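PDB 1YGP: yeast glycogen phosphorylase from Saccharomyces cerevisiae, which is a dimeric, pyridoxal-5'-phosphate-containing member of the carbohydrate phosphorylase family, with the two Rossmann-like domains of the GT-B fold. Local coordinates for residues L710-S715 with L735-V740. Sequence-based numbering, arbitrary orientation.
Sequences LSEHIS and LIIGTV
L735 meets L710 and S711 through its carbonyl: O accepts the S711 N-H (N to O 2.9 Å), while CD2 of L710 lies over the same carbonyl and touches L735 CB. One residue on, I736 sets its methyls against the polar pair on the sheet face of S711 and H713. Its CG2 lies at the edge of the H713 ring, near the ring plane, 3.4 Å from CD2, and its CD1 approaches S711 OG. With CG anti to its carbonyl carbon (chi1 -72°), the H713 ring leans back along its own strand, and NE2 hydrogen-bonds S711 OG (3.0 Å); ND1 is hydrogen-bonded to K607 NZ, a residue of the pyridoxal-5'-phosphate pocket. I737 bonds on both sides of E712 through its backbone: its N-H goes to S711 O and its O accepts H713 N (2.8 Å), the exchange expected of parallel strands. These are neighbouring strands of the Rossmann-like, all-parallel sheet, joined by helix 724-730 in a beta-alpha-beta crossover. On the other face, I737 CG2 touches both L710 CD1 (3.5 Å) and, on another side, the carboxylate carbon CD of E712, whose OE1 is held by Y827 of helix 820-840, the helix that also covers I737. G738 pairs closely with H713, at a CA-CA distance of 4.3 Å. Beyond it, T739 N donates to H713 O (3.0 Å). The T739 hydroxyl reaches past I714 and donates through OG1 to S715 O (2.8 Å), in the loop that follows strand 710-713.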
# COMPACT_ATOMS: atom_id res chain seq x y z
N LEU A 710 29.29 -19.07 -23.87
CA LEU A 710 29.87 -17.94 -24.56
C LEU A 710 28.86 -16.80 -24.40
O LEU A 710 27.63 -17.03 -24.38
CB LEU A 710 30.07 -18.38 -26.01
CG LEU A 710 30.97 -17.75 -27.11
CD1 LEU A 710 30.08 -16.94 -28.02
CD2 LEU A 710 32.15 -17.02 -26.52
N SER A 711 29.34 -15.56 -24.27
CA SER A 711 28.47 -14.40 -24.13
C SER A 711 28.91 -13.33 -25.11
O SER A 711 30.10 -13.07 -25.27
CB SER A 711 28.54 -13.87 -22.71
OG SER A 711 29.81 -13.44 -22.23
N GLU A 712 27.98 -12.69 -25.78
CA GLU A 712 28.32 -11.77 -26.84
C GLU A 712 28.54 -10.36 -26.32
O GLU A 712 27.72 -9.83 -25.55
CB GLU A 712 27.20 -11.77 -27.85
CG GLU A 712 26.98 -13.16 -28.41
CD GLU A 712 27.48 -13.36 -29.82
OE1 GLU A 712 27.81 -12.38 -30.50
OE2 GLU A 712 27.52 -14.51 -30.26
N HIS A 713 29.62 -9.68 -26.65
CA HIS A 713 29.83 -8.32 -26.19
C HIS A 713 30.35 -7.56 -27.40
O HIS A 713 31.47 -7.08 -27.45
CB HIS A 713 30.81 -8.36 -25.02
CG HIS A 713 30.16 -8.95 -23.77
ND1 HIS A 713 29.16 -8.49 -23.00
CD2 HIS A 713 30.51 -10.17 -23.26
CE1 HIS A 713 28.90 -9.39 -22.08
NE2 HIS A 713 29.73 -10.40 -22.25
N ILE A 714 29.40 -7.38 -28.33
CA ILE A 714 29.64 -6.96 -29.70
C ILE A 714 29.24 -5.59 -30.21
O ILE A 714 28.98 -5.46 -31.40
CB ILE A 714 29.02 -8.05 -30.62
CG1 ILE A 714 27.51 -8.13 -30.41
CG2 ILE A 714 29.69 -9.39 -30.31
CD1 ILE A 714 26.83 -9.23 -31.25
N SER A 715 29.19 -4.56 -29.36
CA SER A 715 28.87 -3.19 -29.77
C SER A 715 29.84 -2.61 -30.77
O SER A 715 30.99 -3.06 -30.83
CB SER A 715 28.88 -2.27 -28.57
OG SER A 715 27.68 -2.42 -27.84
N LEU A 735 33.08 -17.62 -21.75
CA LEU A 735 34.04 -16.94 -22.60
C LEU A 735 33.37 -15.79 -23.35
O LEU A 735 32.15 -15.80 -23.52
CB LEU A 735 34.65 -17.98 -23.54
CG LEU A 735 35.44 -19.19 -22.94
CD1 LEU A 735 36.34 -19.74 -24.03
CD2 LEU A 735 36.37 -18.81 -21.79
N ILE A 736 34.09 -14.76 -23.78
CA ILE A 736 33.55 -13.55 -24.40
C ILE A 736 33.88 -13.62 -25.89
O ILE A 736 35.02 -14.01 -26.22
CB ILE A 736 34.25 -12.25 -23.86
CG1 ILE A 736 34.23 -12.17 -22.34
CG2 ILE A 736 33.61 -11.03 -24.50
CD1 ILE A 736 32.89 -12.16 -21.58
N ILE A 737 32.92 -13.30 -26.76
CA ILE A 737 33.23 -12.99 -28.15
C ILE A 737 32.90 -11.50 -28.14
O ILE A 737 31.77 -11.10 -27.82
CB ILE A 737 32.35 -13.77 -29.21
CG1 ILE A 737 32.72 -13.23 -30.60
CG2 ILE A 737 30.85 -13.66 -28.97
CD1 ILE A 737 32.23 -14.08 -31.78
N GLY A 738 33.83 -10.60 -28.42
CA GLY A 738 33.52 -9.19 -28.31
C GLY A 738 34.38 -8.31 -29.16
O GLY A 738 35.36 -8.73 -29.79
N THR A 739 33.94 -7.06 -29.19
CA THR A 739 34.63 -6.01 -29.89
C THR A 739 35.67 -5.44 -28.95
O THR A 739 35.55 -5.55 -27.72
CB THR A 739 33.68 -4.94 -30.27
OG1 THR A 739 32.41 -5.50 -30.50
CG2 THR A 739 34.14 -4.30 -31.55
N VAL A 740 36.72 -4.81 -29.48
CA VAL A 740 37.79 -4.31 -28.63
C VAL A 740 37.42 -2.89 -28.22
O VAL A 740 37.79 -1.84 -28.76
CB VAL A 740 39.14 -4.46 -29.43
CG1 VAL A 740 39.01 -3.99 -30.87
CG2 VAL A 740 40.22 -3.72 -28.65